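Local coordinates for Na Glutathione S-transferase 1 (Necator americanus, PDB 4OFT), which probably catalyses the conjugation of reduced glutathione to electrophilic compounds and assembles from two protein chains, at residues 103-108 and 115-120; 160-165 and 187-192. One frame throughout, in Å; residues are numbered along the deposited sequence.

Both contacts belong to the helical C-terminal domain of the glutathione S-transferase fold, and they come in series: contact 1 is complete before the chain enters contact 2. Contact 1 joins helices 82-110 and 117-141 across the short connection between them. Contact 2 joins helix 155-170, the next after 117-141, to the C-terminal part of helix 179-189. Their centres lie about 24 Å apart, and their nearest atoms come within about 5 Å without touching. The centre of contact 2 lies about 10 Å from the centre of the chain, that of contact 1 about 20 Å, so the pair illustrates how one helical domain combines a largely apolar peripheral turn with a buried, charged centre.

Contact 1: 103-108 and 115-120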
ATOM      1  N   LYS A 103      13.075  -4.785  -6.701  1.00 62.06           N
ATOM      2  CA  LYS A 103      13.673  -3.433  -6.794  1.00 64.98           C
ATOM      3  C   LYS A 103      15.134  -3.367  -7.292  1.00 68.46           C
ATOM      4  O   LYS A 103      15.406  -2.824  -8.363  1.00 69.53           O
ATOM      5  CB  LYS A 103      13.534  -2.758  -5.431  1.00 66.20           C
ATOM      6  CG  LYS A 103      13.985  -1.305  -5.347  1.00 68.11           C
ATOM      7  CD  LYS A 103      14.014  -0.821  -3.900  1.00 69.85           C
ATOM      8  CE  LYS A 103      12.600  -0.630  -3.367  1.00 68.06           C
ATOM      9  NZ  LYS A 103      12.585  -0.353  -1.902  1.00 68.69           N
ATOM     10  N   SER A 104      16.064  -3.896  -6.504  1.00 71.99           N
ATOM     11  CA  SER A 104      17.497  -3.946  -6.864  1.00 75.22           C
ATOM     12  C   SER A 104      17.724  -4.354  -8.332  1.00 76.96           C
ATOM     13  O   SER A 104      18.517  -3.739  -9.058  1.00 80.94           O
ATOM     14  CB  SER A 104      18.193  -4.940  -5.934  1.00 77.24           C
ATOM     15  OG  SER A 104      17.827  -6.269  -6.264  1.00 76.25           O
ATOM     16  N   PHE A 105      17.035  -5.404  -8.760  1.00 76.44           N
ATOM     17  CA  PHE A 105      17.091  -5.830 -10.158  1.00 77.34           C
ATOM     18  C   PHE A 105      16.524  -4.764 -11.087  1.00 77.78           C
ATOM     19  O   PHE A 105      17.151  -4.404 -12.081  1.00 80.46           O
ATOM     20  CB  PHE A 105      16.326  -7.133 -10.384  1.00 75.95           C
ATOM     21  CG  PHE A 105      16.141  -7.465 -11.838  1.00 74.49           C
ATOM     22  CD1 PHE A 105      17.143  -8.111 -12.548  1.00 77.03           C
ATOM     23  CD2 PHE A 105      14.981  -7.096 -12.506  1.00 71.49           C
ATOM     24  CE1 PHE A 105      16.985  -8.403 -13.892  1.00 76.34           C
ATOM     25  CE2 PHE A 105      14.819  -7.382 -13.849  1.00 70.90           C
ATOM     26  CZ  PHE A 105      15.821  -8.036 -14.545  1.00 73.48           C
ATOM     27  N   PHE A 106      15.330  -4.278 -10.764  1.00 77.74           N
ATOM     28  CA  PHE A 106      14.645  -3.289 -11.594  1.00 77.91           C
ATOM     29  C   PHE A 106      15.497  -2.041 -11.789  1.00 79.64           C
ATOM     30  O   PHE A 106      15.630  -1.548 -12.903  1.00 79.29           O
ATOM     31  CB  PHE A 106      13.297  -2.903 -10.978  1.00 75.98           C
ATOM     32  CG  PHE A 106      12.437  -2.073 -11.882  1.00 74.69           C
ATOM     33  CD1 PHE A 106      11.606  -2.676 -12.817  1.00 73.69           C
ATOM     34  CD2 PHE A 106      12.455  -0.685 -11.798  1.00 75.37           C
ATOM     35  CE1 PHE A 106      10.810  -1.909 -13.654  1.00 74.23           C
ATOM     36  CE2 PHE A 106      11.661   0.089 -12.629  1.00 74.66           C
ATOM     37  CZ  PHE A 106      10.837  -0.524 -13.560  1.00 74.35           C
ATOM     38  N   TYR A 107      16.069  -1.537 -10.700  1.00 82.69           N
ATOM     39  CA  TYR A 107      16.894  -0.333 -10.759  1.00 86.09           C
ATOM     40  C   TYR A 107      18.226  -0.564 -11.479  1.00 88.07           C
ATOM     41  O   TYR A 107      18.770   0.371 -12.069  1.00 88.94           O
ATOM     42  CB  TYR A 107      17.119   0.239  -9.353  1.00 89.29           C
ATOM     43  CG  TYR A 107      15.939   1.045  -8.832  1.00 89.21           C
ATOM     44  CD1 TYR A 107      14.810   0.415  -8.315  1.00 87.26           C
ATOM     45  CD2 TYR A 107      15.955   2.437  -8.863  1.00 91.06           C
ATOM     46  CE1 TYR A 107      13.735   1.144  -7.841  1.00 87.04           C
ATOM     47  CE2 TYR A 107      14.883   3.176  -8.389  1.00 91.21           C
ATOM     48  CZ  TYR A 107      13.775   2.526  -7.879  1.00 90.20           C
ATOM     49  OH  TYR A 107      12.703   3.257  -7.409  1.00 90.81           O
ATOM     50  N   THR A 108      18.735  -1.799 -11.444  1.00 90.81           N
ATOM     51  CA  THR A 108      19.977  -2.150 -12.161  1.00 95.08           C
ATOM     52  C   THR A 108      19.745  -2.306 -13.662  1.00 96.45           C
ATOM     53  O   THR A 108      20.586  -1.900 -14.460  1.00 99.64           O
ATOM     54  CB  THR A 108      20.649  -3.458 -11.622  1.00 96.63           C
ATOM     55  OG1 THR A 108      22.043  -3.225 -11.376  1.00101.06           O
ATOM     56  CG2 THR A 108      20.521  -4.655 -12.596  1.00 96.49           C
ATOM     57  N   GLY A 115      25.397  -3.280 -10.855  1.00123.04           N
ATOM     58  CA  GLY A 115      25.073  -4.681 -10.582  1.00123.51           C
ATOM     59  C   GLY A 115      25.208  -5.592 -11.787  1.00123.56           C
ATOM     60  O   GLY A 115      25.388  -5.126 -12.917  1.00125.25           O
ATOM     61  N   ASP A 116      25.125  -6.896 -11.532  1.00122.36           N
ATOM     62  CA  ASP A 116      25.150  -7.912 -12.579  1.00120.42           C
ATOM     63  C   ASP A 116      23.729  -8.398 -12.840  1.00115.48           C
ATOM     64  O   ASP A 116      23.113  -9.006 -11.965  1.00115.03           O
ATOM     65  CB  ASP A 116      26.033  -9.089 -12.155  1.00122.94           C
ATOM     66  CG  ASP A 116      26.027 -10.223 -13.169  1.00124.00           C
ATOM     67  OD1 ASP A 116      25.975  -9.943 -14.387  1.00122.92           O
ATOM     68  OD2 ASP A 116      26.082 -11.396 -12.748  1.00124.15           O
ATOM     69  N   VAL A 117      23.214  -8.132 -14.039  1.00111.90           N
ATOM     70  CA  VAL A 117      21.836  -8.495 -14.384  1.00107.97           C
ATOM     71  C   VAL A 117      21.603  -9.995 -14.236  1.00109.61           C
ATOM     72  O   VAL A 117      20.633 -10.401 -13.610  1.00108.05           O
ATOM     73  CB  VAL A 117      21.450  -8.022 -15.809  1.00106.13           C
ATOM     74  CG1 VAL A 117      20.227  -8.766 -16.337  1.00102.32           C
ATOM     75  CG2 VAL A 117      21.190  -6.519 -15.812  1.00104.67           C
ATOM     76  N   GLU A 118      22.495 -10.811 -14.791  1.00114.61           N
ATOM     77  CA  GLU A 118      22.329 -12.270 -14.754  1.00117.09           C
ATOM     78  C   GLU A 118      22.285 -12.847 -13.336  1.00116.27           C
ATOM     79  O   GLU A 118      21.624 -13.858 -13.102  1.00117.81           O
ATOM     80  CB  GLU A 118      23.424 -12.968 -15.574  1.00121.98           C
ATOM     81  CG  GLU A 118      23.243 -12.827 -17.078  1.00122.16           C
ATOM     82  CD  GLU A 118      21.952 -13.457 -17.570  1.00120.60           C
ATOM     83  OE1 GLU A 118      21.764 -14.673 -17.353  1.00121.72           O
ATOM     84  OE2 GLU A 118      21.124 -12.735 -18.168  1.00116.63           O
ATOM     85  N   GLN A 119      22.978 -12.204 -12.400  1.00113.73           N
ATOM     86  CA  GLN A 119      22.914 -12.593 -10.996  1.00111.13           C
ATOM     87  C   GLN A 119      21.544 -12.235 -10.429  1.00105.49           C
ATOM     88  O   GLN A 119      20.839 -13.092  -9.897  1.00105.02           O
ATOM     89  CB  GLN A 119      24.007 -11.883 -10.197  1.00113.36           C
ATOM     90  CG  GLN A 119      24.095 -12.290  -8.733  1.00114.83           C
ATOM     91  CD  GLN A 119      24.847 -13.595  -8.528  1.00119.42           C
ATOM     92  OE1 GLN A 119      24.455 -14.641  -9.048  1.00119.78           O
ATOM     93  NE2 GLN A 119      25.930 -13.538  -7.759  1.00122.14           N
ATOM     94  N   LEU A 120      21.172 -10.968 -10.568  1.00 99.23           N
ATOM     95  CA  LEU A 120      19.923 -10.462 -10.012  1.00 93.64           C
ATOM     96  C   LEU A 120      18.701 -11.057 -10.721  1.00 90.10           C
ATOM     97  O   LEU A 120      17.654 -11.261 -10.112  1.00 86.99           O
ATOM     98  CB  LEU A 120      19.900  -8.927 -10.065  1.00 90.88           C
ATOM     99  CG  LEU A 120      21.039  -8.220  -9.313  1.00 92.48           C
ATOM    100  CD1 LEU A 120      20.935  -6.708  -9.451  1.00 90.43           C
ATOM    101  CD2 LEU A 120      21.064  -8.631  -7.846  1.00 93.49           C
TER
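A helical hairpin of the glutathione S-transferase C-terminal domain closes here, where Phe105 and Thr108, near the end of helix 82-110, meet Val117 and Leu120 in the first turn of helix 117-141. The backbones approach to 5.4 Å between Phe105 CA and Leu120 CA. Across this gap the contact is mainly apolar, with no hydrogen bond from segment to segment. Phe105 carries its ring anti to the backbone N (chi1 169°), and Leu120 CB meets the ring at its edge, in plane, 3.8 Å from Phe105 CD1. The two side chains run past one another in opposite directions. Val117 CG1 approaches Phe105 CE1 obliquely, while its other branch, CG2, lies 3.8 Å from Thr108 CG2. That threonine methyl also touches Leu120 CD1, so Thr108 CG2 is shared by both aliphatic partners. Lys121, Leu125 and Val171 also touch the Phe105 side chain. Polar groups are answered nearby in the chain: Arg113 NE donates to Ser104 O, and Thr108 OG1 makes a weak hydrogen bond with Arg113 O. The new helix is N-capped by Asp116, whose OD2 weakly accepts from Gln119 N at 3.2 Å. Beside this start, Leu120 CD1 reaches over to the preceding helix and rests 3.8 Å from Ser104 O.

Contact 2: 160-165 and 187-192; sequences VSEHNA and KIRAIP
Ser161 and Ile188 bring helix 155-170 and the C-terminal part of helix 179-189 together, their CA atoms 6.9 Å apart. Ser161 OG touches the Ile188 CG2 branch at 3.6 Å, although its polar partners are Asp157 O and Leu158 O, one turn back in its own helix. The next residue, Arg189, reaches across to Ala165, one turn beyond Ser161. Its chain bends at chi3 (74°) and brings the guanidinium over Ala165, whose CB sits beneath the centre of one face, 3.5 Å from Arg189 CZ. With that methyl against its face, the group turns its edge to Glu162: Arg189 NH1 forms a salt bridge to Glu162 OE1 at 2.9 Å, nearly straight at 163°. The oxygen lies in the guanidinium plane, whereas NH1 meets the carboxylate from above, and the two planes stand 60° apart. A water joins the same pair by a second path, donating to Glu162 OE2 at 2.7 Å and accepting weakly from Arg189 NH2. Glu162 is buried and gathers further cations, with OE2 paired to Arg12 NE and OE1 to Arg201 NH1; this positive surrounding probably favours its ionised form. Through these pairs the carboxylate ties helix 155-170 to the N-terminal thioredoxin-like domain and to the C-terminal tail as well as to Arg189, a buried charged centre within the all-helical C-terminal domain of a glutathione S-transferase.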
ATOM      1  N   VAL A 160      -1.015  -4.956 -13.089  1.00 37.07           N
ATOM      2  CA  VAL A 160      -0.359  -6.238 -13.332  1.00 38.25           C
ATOM      3  C   VAL A 160      -0.027  -6.420 -14.811  1.00 38.16           C
ATOM      4  O   VAL A 160       1.088  -6.809 -15.160  1.00 38.37           O
ATOM      5  CB  VAL A 160      -1.277  -7.410 -12.886  1.00 39.20           C
ATOM      6  CG1 VAL A 160      -0.639  -8.762 -13.182  1.00 40.78           C
ATOM      7  CG2 VAL A 160      -1.659  -7.303 -11.411  1.00 38.78           C
ATOM      8  N   SER A 161      -1.005  -6.145 -15.671  1.00 38.00           N
ATOM      9  CA  SER A 161      -0.824  -6.256 -17.114  1.00 38.98           C
ATOM     10  C   SER A 161       0.271  -5.315 -17.595  1.00 38.86           C
ATOM     11  O   SER A 161       1.186  -5.735 -18.303  1.00 39.75           O
ATOM     12  CB  SER A 161      -2.137  -5.970 -17.851  1.00 39.08           C
ATOM     13  OG  SER A 161      -2.755  -4.795 -17.372  1.00 38.08           O
ATOM     14  N   GLU A 162       0.178  -4.049 -17.195  1.00 37.80           N
ATOM     15  CA  GLU A 162       1.186  -3.048 -17.542  1.00 37.86           C
ATOM     16  C   GLU A 162       2.590  -3.452 -17.084  1.00 38.36           C
ATOM     17  O   GLU A 162       3.540  -3.373 -17.861  1.00 38.99           O
ATOM     18  CB  GLU A 162       0.820  -1.688 -16.948  1.00 37.05           C
ATOM     19  CG  GLU A 162       1.842  -0.585 -17.183  1.00 37.54           C
ATOM     20  CD  GLU A 162       2.161  -0.379 -18.649  1.00 38.98           C
ATOM     21  OE1 GLU A 162       1.209  -0.265 -19.455  1.00 40.19           O
ATOM     22  OE2 GLU A 162       3.359  -0.325 -18.997  1.00 38.91           O
ATOM     23  N   HIS A 163       2.717  -3.884 -15.835  1.00 37.75           N
ATOM     24  CA  HIS A 163       4.009  -4.308 -15.328  1.00 38.63           C
ATOM     25  C   HIS A 163       4.573  -5.494 -16.120  1.00 39.60           C
ATOM     26  O   HIS A 163       5.767  -5.519 -16.457  1.00 40.94           O
ATOM     27  CB  HIS A 163       3.929  -4.688 -13.852  1.00 39.07           C
ATOM     28  CG  HIS A 163       5.168  -5.366 -13.353  1.00 40.77           C
ATOM     29  ND1 HIS A 163       6.357  -4.693 -13.165  1.00 41.17           N
ATOM     30  CD2 HIS A 163       5.415  -6.662 -13.043  1.00 42.27           C
ATOM     31  CE1 HIS A 163       7.276  -5.540 -12.740  1.00 43.13           C
ATOM     32  NE2 HIS A 163       6.729  -6.742 -12.656  1.00 43.65           N
ATOM     33  N   ASN A 164       3.723  -6.473 -16.408  1.00 39.24           N
ATOM     34  CA  ASN A 164       4.147  -7.649 -17.177  1.00 40.69           C
ATOM     35  C   ASN A 164       4.606  -7.258 -18.584  1.00 41.23           C
ATOM     36  O   ASN A 164       5.661  -7.693 -19.051  1.00 42.25           O
ATOM     37  CB  ASN A 164       3.022  -8.692 -17.249  1.00 40.43           C
ATOM     38  CG  ASN A 164       2.781  -9.390 -15.925  1.00 40.01           C
ATOM     39  OD1 ASN A 164       3.687  -9.519 -15.105  1.00 39.99           O
ATOM     40  ND2 ASN A 164       1.551  -9.848 -15.712  1.00 39.44           N
ATOM     41  N   ALA A 165       3.813  -6.414 -19.238  1.00 40.46           N
ATOM     42  CA  ALA A 165       4.143  -5.915 -20.565  1.00 41.16           C
ATOM     43  C   ALA A 165       5.474  -5.166 -20.561  1.00 41.51           C
ATOM     44  O   ALA A 165       6.256  -5.276 -21.504  1.00 42.37           O
ATOM     45  CB  ALA A 165       3.034  -5.010 -21.071  1.00 40.25           C
ATOM     46  N   LYS A 187      -5.853  -9.700 -22.517  1.00 49.61           N
ATOM     47  CA  LYS A 187      -7.266  -9.397 -22.362  1.00 49.64           C
ATOM     48  C   LYS A 187      -7.465  -7.953 -21.938  1.00 47.95           C
ATOM     49  O   LYS A 187      -8.277  -7.247 -22.527  1.00 48.40           O
ATOM     50  CB  LYS A 187      -7.910 -10.331 -21.337  1.00 50.19           C
ATOM     51  CG  LYS A 187      -9.402 -10.107 -21.149  1.00 50.56           C
ATOM     52  CD  LYS A 187      -9.898 -10.703 -19.845  1.00 50.62           C
ATOM     53  CE  LYS A 187     -11.270 -10.156 -19.505  1.00 51.05           C
ATOM     54  NZ  LYS A 187     -12.310 -10.520 -20.510  1.00 53.29           N
ATOM     55  N   ILE A 188      -6.725  -7.528 -20.918  1.00 46.59           N
ATOM     56  CA  ILE A 188      -6.866  -6.181 -20.362  1.00 45.46           C
ATOM     57  C   ILE A 188      -6.461  -5.124 -21.376  1.00 45.21           C
ATOM     58  O   ILE A 188      -7.212  -4.180 -21.631  1.00 45.30           O
ATOM     59  CB  ILE A 188      -6.007  -5.981 -19.089  1.00 44.72           C
ATOM     60  CG1 ILE A 188      -6.402  -6.980 -17.991  1.00 45.20           C
ATOM     61  CG2 ILE A 188      -6.107  -4.542 -18.580  1.00 43.64           C
ATOM     62  CD1 ILE A 188      -7.890  -7.112 -17.753  1.00 46.21           C
ATOM     63  N   ARG A 189      -5.275  -5.298 -21.958  1.00 44.83           N
ATOM     64  CA  ARG A 189      -4.703  -4.312 -22.876  1.00 44.02           C
ATOM     65  C   ARG A 189      -5.423  -4.264 -24.228  1.00 45.29           C
ATOM     66  O   ARG A 189      -5.260  -3.307 -24.980  1.00 45.60           O
ATOM     67  CB  ARG A 189      -3.206  -4.576 -23.067  1.00 43.74           C
ATOM     68  CG  ARG A 189      -2.411  -4.476 -21.775  1.00 42.28           C
ATOM     69  CD  ARG A 189      -1.000  -5.011 -21.923  1.00 42.82           C
ATOM     70  NE  ARG A 189      -0.134  -4.101 -22.675  1.00 42.80           N
ATOM     71  CZ  ARG A 189       0.442  -3.002 -22.183  1.00 41.32           C
ATOM     72  NH1 ARG A 189       0.259  -2.630 -20.917  1.00 40.40           N
ATOM     73  NH2 ARG A 189       1.206  -2.261 -22.970  1.00 41.22           N
ATOM     74  N   ALA A 190      -6.210  -5.294 -24.536  1.00 46.79           N
ATOM     75  CA  ALA A 190      -7.014  -5.322 -25.764  1.00 48.71           C
ATOM     76  C   ALA A 190      -8.342  -4.568 -25.621  1.00 49.07           C
ATOM     77  O   ALA A 190      -9.061  -4.395 -26.604  1.00 50.08           O
ATOM     78  CB  ALA A 190      -7.277  -6.760 -26.191  1.00 50.14           C
ATOM     79  N   ILE A 191      -8.667  -4.130 -24.406  1.00 48.22           N
ATOM     80  CA  ILE A 191      -9.896  -3.386 -24.174  1.00 48.95           C
ATOM     81  C   ILE A 191      -9.794  -2.058 -24.931  1.00 49.67           C
ATOM     82  O   ILE A 191      -8.824  -1.317 -24.745  1.00 49.06           O
ATOM     83  CB  ILE A 191     -10.150  -3.148 -22.670  1.00 47.79           C
ATOM     84  CG1 ILE A 191     -10.388  -4.484 -21.956  1.00 47.86           C
ATOM     85  CG2 ILE A 191     -11.351  -2.234 -22.458  1.00 48.00           C
ATOM     86  CD1 ILE A 191     -10.516  -4.371 -20.451  1.00 46.68           C
ATOM     87  N   PRO A 192     -10.789  -1.763 -25.793  1.00 51.35           N
ATOM     88  CA  PRO A 192     -10.729  -0.666 -26.763  1.00 52.25           C
ATOM     89  C   PRO A 192     -10.050   0.626 -26.297  1.00 51.30           C
ATOM     90  O   PRO A 192      -9.071   1.057 -26.911  1.00 51.22           O
ATOM     91  CB  PRO A 192     -12.202  -0.427 -27.092  1.00 53.80           C
ATOM     92  CG  PRO A 192     -12.815  -1.779 -26.980  1.00 54.63           C
ATOM     93  CD  PRO A 192     -12.051  -2.519 -25.917  1.00 52.96           C
TER
HETATM   94  O   HOH W   1       3.501  -1.289 -21.482  1.00 42.44           O